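Local coordinates for mandelate racemase/muconate lactonizing protein (Paenibacillus sp., PDB 3V5C) that probably catalyses the dehydration of galacturonate, as a magnesium-dependent lyase of the enolase superfamily, at residues R26-G31 with T133-D138; L126-Y131 with I357-T362; I169-G174 with K185-I190; D285-G290 with Y313-G318. The protein carries 1 engineered substitution. One frame throughout, in Å; residues are numbered along the deposited sequence.

Interaction 1 of 4, residues R26-G31 with T133-D138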
loop_
_atom_site.group_PDB
_atom_site.type_symbol
_atom_site.label_atom_id
_atom_site.label_comp_id
_atom_site.label_asym_id
_atom_site.label_seq_id
_atom_site.Cartn_x
_atom_site.Cartn_y
_atom_site.Cartn_z
ATOM N N ARG A 26 8.857 -1.467 -13.059
ATOM C CA ARG A 26 7.665 -2.302 -12.999
ATOM C C ARG A 26 7.548 -3.148 -14.276
ATOM O O ARG A 26 8.164 -2.839 -15.300
ATOM C CB ARG A 26 6.381 -1.515 -12.681
ATOM C CG ARG A 26 6.158 -0.254 -13.482
ATOM C CD ARG A 26 4.762 0.370 -13.172
ATOM N NE ARG A 26 4.642 0.935 -11.821
ATOM C CZ ARG A 26 4.992 2.175 -11.504
ATOM N NH1 ARG A 26 5.493 2.984 -12.430
ATOM N NH2 ARG A 26 4.862 2.614 -10.248
ATOM N N ALA A 27 6.766 -4.208 -14.179
ATOM C CA ALA A 27 6.705 -5.187 -15.261
ATOM C C ALA A 27 6.067 -4.591 -16.511
ATOM O O ALA A 27 6.418 -4.976 -17.632
ATOM C CB ALA A 27 5.958 -6.426 -14.816
ATOM N N ARG A 28 5.116 -3.682 -16.323
ATOM C CA ARG A 28 4.468 -3.042 -17.456
ATOM C C ARG A 28 4.379 -1.548 -17.166
ATOM O O ARG A 28 4.050 -1.138 -16.048
ATOM C CB ARG A 28 3.083 -3.654 -17.687
ATOM C CG ARG A 28 2.316 -3.081 -18.901
ATOM C CD ARG A 28 0.905 -3.670 -18.979
ATOM N NE ARG A 28 0.076 -3.169 -17.879
ATOM C CZ ARG A 28 -0.473 -3.922 -16.935
ATOM N NH1 ARG A 28 -0.315 -5.247 -16.936
ATOM N NH2 ARG A 28 -1.187 -3.341 -15.978
ATOM N N SER A 29 4.716 -0.724 -18.154
ATOM C CA SER A 29 4.645 0.725 -17.984
ATOM C C SER A 29 3.235 1.189 -17.604
ATOM O O SER A 29 2.246 0.752 -18.192
ATOM C CB SER A 29 5.119 1.424 -19.265
ATOM O OG SER A 29 5.154 2.824 -19.082
ATOM N N ALA A 30 3.147 2.078 -16.616
ATOM C CA ALA A 30 1.857 2.568 -16.137
ATOM C C ALA A 30 1.515 3.902 -16.781
ATOM O O ALA A 30 2.323 4.833 -16.776
ATOM C CB ALA A 30 1.877 2.706 -14.608
ATOM N N GLY A 31 0.325 3.978 -17.362
ATOM C CA GLY A 31 -0.124 5.184 -18.038
ATOM C C GLY A 31 -0.582 6.278 -17.093
ATOM O O GLY A 31 -0.196 6.303 -15.920
ATOM N N THR A 133 -3.090 -3.461 -8.819
ATOM C CA THR A 133 -3.362 -2.023 -8.892
ATOM C C THR A 133 -2.885 -1.344 -10.191
ATOM O O THR A 133 -2.971 -0.121 -10.320
ATOM C CB THR A 133 -2.716 -1.319 -7.664
ATOM O OG1 THR A 133 -3.337 -0.044 -7.446
ATOM C CG2 THR A 133 -1.219 -1.137 -7.879
ATOM N N SER A 134 -2.443 -2.140 -11.172
ATOM C CA SER A 134 -1.674 -1.614 -12.306
ATOM C C SER A 134 -2.502 -1.214 -13.530
ATOM O O SER A 134 -1.929 -0.942 -14.584
ATOM C CB SER A 134 -0.610 -2.640 -12.751
ATOM O OG SER A 134 -1.213 -3.802 -13.310
ATOM N N LEU A 135 -3.821 -1.198 -13.404
ATOM C CA LEU A 135 -4.686 -0.931 -14.560
ATOM C C LEU A 135 -4.944 0.577 -14.754
ATOM O O LEU A 135 -6.019 1.076 -14.447
ATOM C CB LEU A 135 -5.976 -1.744 -14.438
ATOM C CG LEU A 135 -5.778 -3.261 -14.382
ATOM C CD1 LEU A 135 -7.106 -4.006 -14.132
ATOM C CD2 LEU A 135 -5.128 -3.750 -15.659
ATOM N N TYR A 136 -3.917 1.280 -15.233
ATOM C CA TYR A 136 -3.940 2.713 -15.493
ATOM C C TYR A 136 -4.633 3.041 -16.829
ATOM O O TYR A 136 -5.246 2.157 -17.429
ATOM C CB TYR A 136 -2.510 3.294 -15.394
ATOM C CG TYR A 136 -2.129 3.538 -13.939
ATOM C CD1 TYR A 136 -2.074 2.480 -13.033
ATOM C CD2 TYR A 136 -1.890 4.824 -13.466
ATOM C CE1 TYR A 136 -1.784 2.695 -11.692
ATOM C CE2 TYR A 136 -1.596 5.043 -12.121
ATOM C CZ TYR A 136 -1.542 3.976 -11.254
ATOM O OH TYR A 136 -1.266 4.213 -9.923
ATOM N N PHE A 137 -4.573 4.299 -17.265
ATOM C CA PHE A 137 -5.225 4.718 -18.508
ATOM C C PHE A 137 -4.347 4.339 -19.692
ATOM O O PHE A 137 -3.892 5.204 -20.452
ATOM C CB PHE A 137 -5.423 6.231 -18.546
ATOM C CG PHE A 137 -6.414 6.780 -17.534
ATOM C CD1 PHE A 137 -7.225 5.950 -16.744
ATOM C CD2 PHE A 137 -6.570 8.153 -17.425
ATOM C CE1 PHE A 137 -8.140 6.514 -15.822
ATOM C CE2 PHE A 137 -7.476 8.711 -16.527
ATOM C CZ PHE A 137 -8.262 7.900 -15.732
ATOM N N ASP A 138 -4.120 3.045 -19.854
ATOM C CA ASP A 138 -3.134 2.560 -20.813
ATOM C C ASP A 138 -3.691 2.495 -22.230
ATOM O O ASP A 138 -3.007 2.050 -23.167
ATOM C CB ASP A 138 -2.661 1.192 -20.360
ATOM C CG ASP A 138 -2.029 1.243 -18.978
ATOM O OD1 ASP A 138 -1.111 2.079 -18.790
ATOM O OD2 ASP A 138 -2.444 0.458 -18.104
HETATM O O HOH W 1 0.012 -0.457 -17.115
HETATM O O HOH W 2 1.536 -0.895 -14.783
HETATM O O HOH W 3 -2.022 -6.436 -14.799
#
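R28 and S134 carry the direct polar link. R28 leaves the backbone with CG anti to its own N (chi1 -178°). NH2 then donates to S134 O at 2.9 Å. The oxygen lies in the guanidinium plane, but the donor sits well above the plane of the carbonyl. NH2 also makes a weak bond to S134 OG at 2.7 Å. That hydroxyl bonds to D132 as well, and NH1 of R28 has Q158 as a further partner. Another direct bond joins the backbone to a carboxylate: G31 N donates to D138 OD1 at 2.8 Å, nearly in line with its C-O bond.

Water fills in where the charged groups do not meet. R28 NE and D138 OD2 stay 4.4 Å apart, too far for a salt bridge. Water 1 accepts from R28 NE and lies 2.8 Å from D138 OD2. Water 3 accepts from R28 NH1 and donates to S134 OG. An alanine in place of R28 would probably leave S134 O and Q158 without this donor and D138 without its nearby positive charge.

The contact joins two domains of the enolase fold. Strand 14-30 belongs to the antiparallel capping sheet, and strand 126-135 is the first strand of the barrel.

The apolar part is small. A30 CB lies over one face of the Y136 ring, offset toward the rim, 4.1 Å from CG. G31 O comes within 3.3 Å of Y136 CD2. At G31 a CB would collide with D138 OD1.

Interaction 2 of 4, residues L126-Y131 with I357-T362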
loop_
_atom_site.group_PDB
_atom_site.type_symbol
_atom_site.label_atom_id
_atom_site.label_comp_id
_atom_site.label_asym_id
_atom_site.label_seq_id
_atom_site.Cartn_x
_atom_site.Cartn_y
_atom_site.Cartn_z
ATOM N N LEU A 126 1.292 -17.017 6.836
ATOM C CA LEU A 126 0.574 -15.774 6.599
ATOM C C LEU A 126 0.285 -15.617 5.117
ATOM O O LEU A 126 1.194 -15.435 4.309
ATOM C CB LEU A 126 1.363 -14.563 7.100
ATOM C CG LEU A 126 0.571 -13.255 7.000
ATOM C CD1 LEU A 126 -0.784 -13.392 7.681
ATOM C CD2 LEU A 126 1.354 -12.103 7.577
ATOM N N VAL A 127 -0.993 -15.689 4.782
ATOM C CA VAL A 127 -1.451 -15.552 3.401
ATOM C C VAL A 127 -2.467 -14.414 3.401
ATOM O O VAL A 127 -3.430 -14.446 4.156
ATOM C CB VAL A 127 -2.111 -16.875 2.900
ATOM C CG1 VAL A 127 -2.588 -16.744 1.463
ATOM C CG2 VAL A 127 -1.126 -18.052 3.030
ATOM N N VAL A 128 -2.247 -13.408 2.554
ATOM C CA VAL A 128 -2.989 -12.156 2.643
ATOM C C VAL A 128 -3.611 -11.821 1.287
ATOM O O VAL A 128 -2.936 -11.890 0.269
ATOM C CB VAL A 128 -2.029 -10.998 3.055
ATOM C CG1 VAL A 128 -2.783 -9.735 3.381
ATOM C CG2 VAL A 128 -1.178 -11.402 4.255
ATOM N N PRO A 129 -4.899 -11.458 1.267
ATOM C CA PRO A 129 -5.478 -11.063 -0.025
ATOM C C PRO A 129 -4.720 -9.902 -0.664
ATOM O O PRO A 129 -4.261 -9.009 0.033
ATOM C CB PRO A 129 -6.894 -10.608 0.352
ATOM C CG PRO A 129 -7.187 -11.342 1.633
ATOM C CD PRO A 129 -5.878 -11.385 2.364
ATOM N N CYS A 130 -4.587 -9.912 -1.982
ATOM C CA CYS A 130 -4.025 -8.764 -2.674
ATOM C C CYS A 130 -4.855 -8.452 -3.902
ATOM O O CYS A 130 -5.701 -9.251 -4.317
ATOM C CB CYS A 130 -2.587 -9.025 -3.110
ATOM S SG CYS A 130 -2.331 -10.448 -4.232
ATOM N N TYR A 131 -4.605 -7.285 -4.480
ATOM C CA TYR A 131 -5.241 -6.917 -5.732
ATOM C C TYR A 131 -4.255 -6.235 -6.644
ATOM O O TYR A 131 -3.256 -5.670 -6.211
ATOM C CB TYR A 131 -6.489 -6.023 -5.526
ATOM C CG TYR A 131 -6.238 -4.601 -5.027
ATOM C CD1 TYR A 131 -5.774 -3.607 -5.885
ATOM C CD2 TYR A 131 -6.508 -4.252 -3.713
ATOM C CE1 TYR A 131 -5.574 -2.316 -5.446
ATOM C CE2 TYR A 131 -6.321 -2.953 -3.258
ATOM C CZ TYR A 131 -5.840 -1.991 -4.125
ATOM O OH TYR A 131 -5.640 -0.702 -3.703
ATOM N N ILE A 357 -1.149 -12.873 -1.522
ATOM C CA ILE A 357 0.294 -12.834 -1.368
ATOM C C ILE A 357 0.700 -13.718 -0.198
ATOM O O ILE A 357 0.144 -13.611 0.902
ATOM C CB ILE A 357 0.826 -11.373 -1.239
ATOM C CG1 ILE A 357 2.342 -11.333 -1.150
ATOM C CG2 ILE A 357 0.205 -10.637 -0.035
ATOM C CD1 ILE A 357 2.937 -9.967 -1.556
ATOM N N HIS A 358 1.633 -14.631 -0.452
ATOM C CA HIS A 358 2.146 -15.511 0.581
ATOM C C HIS A 358 3.391 -14.892 1.188
ATOM O O HIS A 358 4.409 -14.755 0.529
ATOM C CB HIS A 358 2.446 -16.897 -0.006
ATOM C CG HIS A 358 1.216 -17.639 -0.417
ATOM N ND1 HIS A 358 0.830 -18.822 0.174
ATOM C CD2 HIS A 358 0.257 -17.340 -1.326
ATOM C CE1 HIS A 358 -0.302 -19.235 -0.370
ATOM N NE2 HIS A 358 -0.678 -18.349 -1.274
ATOM N N VAL A 359 3.271 -14.462 2.436
ATOM C CA VAL A 359 4.370 -13.807 3.139
ATOM C C VAL A 359 5.253 -14.886 3.776
ATOM O O VAL A 359 4.736 -15.740 4.488
ATOM C CB VAL A 359 3.825 -12.859 4.232
ATOM C CG1 VAL A 359 4.977 -12.125 4.918
ATOM C CG2 VAL A 359 2.861 -11.840 3.629
ATOM N N PRO A 360 6.564 -14.859 3.515
ATOM C CA PRO A 360 7.451 -15.901 4.069
ATOM C C PRO A 360 7.613 -15.755 5.587
ATOM O O PRO A 360 7.448 -14.659 6.126
ATOM C CB PRO A 360 8.800 -15.612 3.380
ATOM C CG PRO A 360 8.745 -14.129 3.098
ATOM C CD PRO A 360 7.309 -13.914 2.663
ATOM N N ALA A 361 7.915 -16.856 6.273
ATOM C CA ALA A 361 8.110 -16.829 7.717
ATOM C C ALA A 361 9.558 -16.554 8.107
ATOM O O ALA A 361 9.964 -16.811 9.247
ATOM C CB ALA A 361 7.640 -18.143 8.334
ATOM N N THR A 362 10.313 -15.984 7.183
ATOM C CA THR A 362 11.714 -15.659 7.407
ATOM C C THR A 362 11.886 -14.383 8.243
ATOM O O THR A 362 10.949 -13.611 8.413
ATOM C CB THR A 362 12.430 -15.526 6.069
ATOM O OG1 THR A 362 11.634 -14.715 5.214
ATOM C CG2 THR A 362 12.561 -16.906 5.409
HETATM O O HOH W 4 4.208 -17.162 6.792
#
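H358 lies beside V127, and the two side chains point the same way from a non-hydrogen-bonded antiparallel pair. From CB, the H358 side chain turns so that CG is anti to the carbonyl carbon (chi1 -68°). CG is at the edge of contact, 4.2 Å from V127 CG2. Further out, ND1 packs on the same methyl at 3.5 Å. CE1 touches both methyls of V127. NE2 meets CG1, and CD2 reaches it at 4.0 Å. CG1 thus sits over the ring face in a CH-pi contact, 3.9 Å from the centroid of the H358 ring. R351 and E353 of the next strand also touch H358. An alanine in place of H358 would probably leave the V127 methyls without the flat surface they pack on.

The pair lies where strand 356-359 joins the start of the first barrel strand. Residues 126-128 pair antiparallel with it. P129 and Y131 bond to V335 of the parallel neighbour 335-337, while C130 still bonds to G355 on the antiparallel side.

V128 and I357 form a hydrogen-bonded pair. V128 N donates to I357 O at 2.9 Å, and I357 N donates to V128 O at 2.7 Å. V359 N adds a bond to L126 O, and water 4 links L126 N with V359 O. On the face opposite H358, V128 CB packs on I357 CG2 at 3.8 Å, and V128 CG2 meets V359 CG2.

Interaction 3 of 4, residues I169-G174 with K185-I190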
loop_
_atom_site.group_PDB
_atom_site.type_symbol
_atom_site.label_atom_id
_atom_site.label_comp_id
_atom_site.label_asym_id
_atom_site.label_seq_id
_atom_site.Cartn_x
_atom_site.Cartn_y
_atom_site.Cartn_z
ATOM N N ILE A 169 -9.265 -0.738 -11.028
ATOM C CA ILE A 169 -9.282 -0.121 -12.333
ATOM C C ILE A 169 -9.314 1.393 -12.188
ATOM O O ILE A 169 -10.166 1.929 -11.496
ATOM C CB ILE A 169 -10.530 -0.579 -13.100
ATOM C CG1 ILE A 169 -10.550 -2.109 -13.197
ATOM C CG2 ILE A 169 -10.547 0.080 -14.487
ATOM C CD1 ILE A 169 -11.934 -2.686 -13.446
ATOM N N LYS A 170 -8.354 2.080 -12.799
ATOM C CA LYS A 170 -8.397 3.528 -12.810
ATOM C C LYS A 170 -9.555 3.995 -13.675
ATOM O O LYS A 170 -9.743 3.495 -14.789
ATOM C CB LYS A 170 -7.078 4.118 -13.305
ATOM C CG LYS A 170 -5.892 3.866 -12.370
ATOM C CD LYS A 170 -6.014 4.758 -11.139
ATOM C CE LYS A 170 -4.820 4.611 -10.217
ATOM N NZ LYS A 170 -5.066 3.541 -9.232
ATOM N N VAL A 171 -10.336 4.939 -13.156
ATOM C CA VAL A 171 -11.378 5.588 -13.945
ATOM C C VAL A 171 -11.227 7.110 -13.789
ATOM O O VAL A 171 -10.294 7.584 -13.136
ATOM C CB VAL A 171 -12.793 5.089 -13.561
ATOM C CG1 VAL A 171 -12.900 3.582 -13.778
ATOM C CG2 VAL A 171 -13.116 5.456 -12.092
ATOM N N GLY A 172 -12.115 7.880 -14.409
ATOM C CA GLY A 172 -11.949 9.323 -14.449
ATOM C C GLY A 172 -11.342 9.880 -15.722
ATOM O O GLY A 172 -10.824 11.009 -15.746
ATOM N N ARG A 173 -11.392 9.101 -16.797
ATOM C CA ARG A 173 -10.726 9.531 -18.016
ATOM C C ARG A 173 -11.228 10.896 -18.510
ATOM O O ARG A 173 -10.457 11.672 -19.086
ATOM C CB ARG A 173 -10.922 8.474 -19.096
ATOM C CG ARG A 173 -10.098 7.229 -18.875
ATOM C CD ARG A 173 -10.643 6.105 -19.778
ATOM N NE ARG A 173 -9.726 4.985 -19.726
ATOM C CZ ARG A 173 -9.632 4.163 -18.689
ATOM N NH1 ARG A 173 -8.727 3.192 -18.697
ATOM N NH2 ARG A 173 -10.446 4.312 -17.644
ATOM N N GLY A 174 -12.505 11.193 -18.269
ATOM C CA GLY A 174 -13.092 12.449 -18.709
ATOM C C GLY A 174 -12.794 13.672 -17.839
ATOM O O GLY A 174 -13.159 14.783 -18.202
ATOM N N LYS A 185 -18.062 7.351 -20.615
ATOM C CA LYS A 185 -18.538 6.165 -21.333
ATOM C C LYS A 185 -17.435 5.097 -21.438
ATOM O O LYS A 185 -17.686 3.901 -21.257
ATOM C CB LYS A 185 -19.043 6.564 -22.723
ATOM C CG LYS A 185 -19.722 5.441 -23.493
ATOM C CD LYS A 185 -20.173 5.934 -24.875
ATOM C CE LYS A 185 -20.220 4.806 -25.895
ATOM N NZ LYS A 185 -20.202 5.345 -27.283
ATOM N N ARG A 186 -16.213 5.549 -21.692
ATOM C CA ARG A 186 -15.070 4.643 -21.866
ATOM C C ARG A 186 -14.713 3.996 -20.531
ATOM O O ARG A 186 -14.447 2.796 -20.493
ATOM C CB ARG A 186 -13.879 5.363 -22.532
ATOM C CG ARG A 186 -12.505 4.677 -22.426
ATOM C CD ARG A 186 -11.989 3.946 -23.660
ATOM N NE ARG A 186 -11.943 4.699 -24.924
ATOM C CZ ARG A 186 -10.844 5.147 -25.542
ATOM N NH1 ARG A 186 -9.614 4.999 -25.028
ATOM N NH2 ARG A 186 -10.982 5.754 -26.714
ATOM N N ASP A 187 -14.742 4.772 -19.437
ATOM C CA ASP A 187 -14.522 4.204 -18.109
ATOM C C ASP A 187 -15.441 3.012 -17.895
ATOM O O ASP A 187 -15.003 1.947 -17.468
ATOM C CB ASP A 187 -14.860 5.197 -16.984
ATOM C CG ASP A 187 -13.846 6.312 -16.810
ATOM O OD1 ASP A 187 -12.680 6.227 -17.265
ATOM O OD2 ASP A 187 -14.256 7.320 -16.174
ATOM N N ILE A 188 -16.735 3.226 -18.152
ATOM C CA ILE A 188 -17.763 2.216 -17.880
ATOM C C ILE A 188 -17.501 0.942 -18.693
ATOM O O ILE A 188 -17.542 -0.163 -18.150
ATOM C CB ILE A 188 -19.162 2.755 -18.199
ATOM C CG1 ILE A 188 -19.534 3.828 -17.170
ATOM C CG2 ILE A 188 -20.194 1.610 -18.161
ATOM C CD1 ILE A 188 -20.645 4.774 -17.599
ATOM N N ALA A 189 -17.234 1.126 -19.987
ATOM C CA ALA A 189 -16.967 0.013 -20.889
ATOM C C ALA A 189 -15.757 -0.780 -20.419
ATOM O O ALA A 189 -15.747 -2.006 -20.483
ATOM C CB ALA A 189 -16.721 0.527 -22.297
ATOM N N ILE A 190 -14.719 -0.073 -19.983
ATOM C CA ILE A 190 -13.518 -0.745 -19.491
ATOM C C ILE A 190 -13.804 -1.552 -18.225
ATOM O O ILE A 190 -13.366 -2.696 -18.083
ATOM C CB ILE A 190 -12.374 0.266 -19.264
ATOM C CG1 ILE A 190 -11.852 0.765 -20.616
ATOM C CG2 ILE A 190 -11.249 -0.361 -18.433
ATOM C CD1 ILE A 190 -10.877 1.920 -20.544
HETATM O O HOH W 5 -14.604 9.967 -16.768
#
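In the beta-alpha-beta unit of strand 167-170, helix 180-198 and strand 204-207, D187 of the helix grips G172 and R173 after the first strand. Its OD2 accepts from G172 N at 2.8 Å, with the donor above the carboxylate plane. It also bonds to Y212 OH and to water 5, which links it to G174 N. OD1 takes R173 N on its syn lone pair at 3.2 Å. On the anti side it takes R173 NH2 at 3.0 Å, a salt bridge lying in the guanidinium plane. The guanidinium and carboxylate planes are 72° apart.

R173 reaches this place with CG anti to its carbonyl carbon (chi1 -73°) and a chain extended from CG to NE. CB, CG and CD run past D187 OD1. NH2 also donates to K170 O at 3.1 Å, tying the arginine to the end of the strand before it. NH1 forms a salt bridge with D139, which also pairs with R186 NH1. This cluster of buried charges is likely to favour the ionised form of D187.

I190 CD1 presses on one face of the R173 guanidinium, 3.1 Å from NH1. The R186 and R173 side chains cross at about a right angle, R186 CG 3.5 Å from R173 CD. I169 CG2 and I190 CG2 meet at 4.0 Å, while V171 CB packs against the D187 carboxyl carbon. A bound magnesium ion is about 13 Å from the V171 side chain. Such a grip pins a loop at the C-terminal end of a barrel strand to the following helix, within a beta-alpha-beta crossover of the enolase-type barrel.

Interaction 4 of 4, residues D285-G290 with Y313-G318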
loop_
_atom_site.group_PDB
_atom_site.type_symbol
_atom_site.label_atom_id
_atom_site.label_comp_id
_atom_site.label_asym_id
_atom_site.label_seq_id
_atom_site.Cartn_x
_atom_site.Cartn_y
_atom_site.Cartn_z
ATOM N N ASP A 285 -1.488 5.839 3.529
ATOM C CA ASP A 285 -0.359 5.179 2.873
ATOM C C ASP A 285 0.537 4.424 3.873
ATOM O O ASP A 285 0.722 4.850 5.023
ATOM C CB ASP A 285 0.427 6.245 2.091
ATOM C CG ASP A 285 1.625 5.686 1.325
ATOM O OD1 ASP A 285 1.442 5.272 0.156
ATOM O OD2 ASP A 285 2.760 5.746 1.852
ATOM N N ILE A 286 1.074 3.299 3.406
ATOM C CA ILE A 286 1.881 2.375 4.212
ATOM C C ILE A 286 3.261 2.931 4.595
ATOM O O ILE A 286 3.887 2.451 5.549
ATOM C CB ILE A 286 2.002 1.019 3.483
ATOM C CG1 ILE A 286 2.654 -0.033 4.368
ATOM C CG2 ILE A 286 2.794 1.177 2.178
ATOM C CD1 ILE A 286 1.879 -0.353 5.622
ATOM N N ILE A 287 3.743 3.922 3.851
ATOM C CA ILE A 287 5.018 4.578 4.137
ATOM C C ILE A 287 4.790 5.878 4.935
ATOM O O ILE A 287 5.476 6.144 5.925
ATOM C CB ILE A 287 5.794 4.915 2.851
ATOM C CG1 ILE A 287 5.929 3.696 1.934
ATOM C CG2 ILE A 287 7.177 5.494 3.183
ATOM C CD1 ILE A 287 6.679 2.542 2.548
ATOM N N TRP A 288 3.830 6.688 4.493
ATOM C CA TRP A 288 3.473 7.915 5.205
ATOM C C TRP A 288 1.953 7.940 5.370
ATOM O O TRP A 288 1.236 8.150 4.394
ATOM C CB TRP A 288 3.950 9.141 4.424
ATOM C CG TRP A 288 3.533 10.431 5.040
ATOM C CD1 TRP A 288 4.140 11.073 6.084
ATOM C CD2 TRP A 288 2.396 11.234 4.679
ATOM N NE1 TRP A 288 3.463 12.238 6.379
ATOM C CE2 TRP A 288 2.386 12.354 5.538
ATOM C CE3 TRP A 288 1.386 11.116 3.711
ATOM C CZ2 TRP A 288 1.407 13.352 5.457
ATOM C CZ3 TRP A 288 0.415 12.109 3.632
ATOM C CH2 TRP A 288 0.433 13.210 4.502
ATOM N N PRO A 289 1.450 7.763 6.599
ATOM C CA PRO A 289 2.118 7.901 7.896
ATOM C C PRO A 289 2.900 6.684 8.393
ATOM O O PRO A 289 3.588 6.814 9.410
ATOM C CB PRO A 289 0.957 8.169 8.846
ATOM C CG PRO A 289 -0.175 7.367 8.247
ATOM C CD PRO A 289 -0.006 7.566 6.759
ATOM N N GLY A 290 2.811 5.540 7.720
ATOM C CA GLY A 290 3.674 4.432 8.101
ATOM C C GLY A 290 3.096 3.286 8.913
ATOM O O GLY A 290 1.902 3.236 9.232
ATOM N N TYR A 313 1.604 2.803 -3.581
ATOM C CA TYR A 313 1.933 2.992 -4.979
ATOM C C TYR A 313 3.103 3.935 -5.029
ATOM O O TYR A 313 3.138 4.927 -4.295
ATOM C CB TYR A 313 0.772 3.529 -5.810
ATOM C CG TYR A 313 1.017 3.302 -7.290
ATOM C CD1 TYR A 313 0.734 2.082 -7.879
ATOM C CD2 TYR A 313 1.600 4.293 -8.076
ATOM C CE1 TYR A 313 0.967 1.868 -9.237
ATOM C CE2 TYR A 313 1.859 4.087 -9.439
ATOM C CZ TYR A 313 1.541 2.874 -10.005
ATOM O OH TYR A 313 1.785 2.643 -11.348
ATOM N N GLY A 314 4.064 3.624 -5.889
ATOM C CA GLY A 314 5.269 4.427 -6.006
ATOM C C GLY A 314 6.390 3.921 -5.124
ATOM O O GLY A 314 7.508 4.419 -5.190
ATOM N N ASN A 315 6.095 2.914 -4.316
ATOM C CA ASN A 315 7.123 2.353 -3.450
ATOM C C ASN A 315 6.946 0.851 -3.285
ATOM O O ASN A 315 6.044 0.374 -2.566
ATOM C CB ASN A 315 7.116 3.066 -2.091
ATOM C CG ASN A 315 8.294 2.688 -1.234
ATOM O OD1 ASN A 315 8.763 1.538 -1.252
ATOM N ND2 ASN A 315 8.788 3.658 -0.456
ATOM N N ALA A 316 7.790 0.087 -3.974
ATOM C CA ALA A 316 7.664 -1.359 -3.983
ATOM C C ALA A 316 7.767 -1.933 -2.582
ATOM O O ALA A 316 7.091 -2.909 -2.261
ATOM C CB ALA A 316 8.707 -1.995 -4.902
ATOM N N TYR A 317 8.586 -1.311 -1.742
ATOM C CA TYR A 317 8.818 -1.865 -0.410
ATOM C C TYR A 317 7.522 -1.937 0.389
ATOM O O TYR A 317 7.323 -2.843 1.190
ATOM C CB TYR A 317 9.841 -1.017 0.340
ATOM C CG TYR A 317 10.239 -1.590 1.681
ATOM C CD1 TYR A 317 9.546 -1.249 2.838
ATOM C CD2 TYR A 317 11.292 -2.496 1.775
ATOM C CE1 TYR A 317 9.915 -1.774 4.062
ATOM C CE2 TYR A 317 11.675 -3.044 3.014
ATOM C CZ TYR A 317 10.970 -2.666 4.142
ATOM O OH TYR A 317 11.321 -3.180 5.364
ATOM N N GLY A 318 6.629 -0.974 0.165
ATOM C CA GLY A 318 5.378 -0.915 0.902
ATOM C C GLY A 318 4.465 -2.107 0.703
ATOM O O GLY A 318 3.617 -2.386 1.548
HETATM O O HOH W 6 3.348 3.846 -1.242
#
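G318 leaves room for I286 where any CB would collide with it. I286 CG2 lies 3.6 Å from G318 CA, and I286 CG1 approaches G318 O. Next to it, I287 crosses N315 at about a right angle. I287 CG1 packs on N315 ND2 at 3.7 Å, and I287 CD1 reaches G318 CA at 4.0 Å. CG of N315, anti to the backbone N (chi1 -171°), lies 4.1 Å from I287 CG1. The other branch of N315, OD1, accepts a weak capping bond from Y317 N at the start of helix 317-325.

The polar link between the segments runs through water. Water 6 donates to D285 OD1 at 2.8 Å and accepts from Y313 N at 3.1 Å. D285 OD2 stays within its own loop. I287 N donates to D285 OD2 at 2.9 Å, an Asx turn. W288 N donates to the anti lone pair of D285 OD2 at 3.0 Å. OD1 also bonds to H311 ND1. Bonds on both oxygens, to the loop N-H groups, water 6 and H311, hold the carboxylate in its rotation. The D285 side chain is about 11 Å from a bound magnesium ion. The D285-H311 bond is consistent with the Asp-His dyad at the ends of the sixth and seventh barrel strands in mandelate racemase relatives.

How the interactions relate
Interaction 3 is buried throughout; the other three are partly buried. Interactions 1 and 2 share strand 126-135 at different points along it. Interaction 2 is a regular antiparallel strand pair with apolar cover, whereas interaction 1 joins the capping domain to the barrel through an arginine, a carboxylate and waters. Interaction 3 uses charge with little water, and interaction 4 relies on apolar packing and one bridging water. L135 O probably bonds to K170 N, linking interactions 1 and 3. Y313 of interaction 4 packs on Y136 and A30 of interaction 1. Interactions 2 and 3 lie farthest apart, with centres about 31 Å from each other.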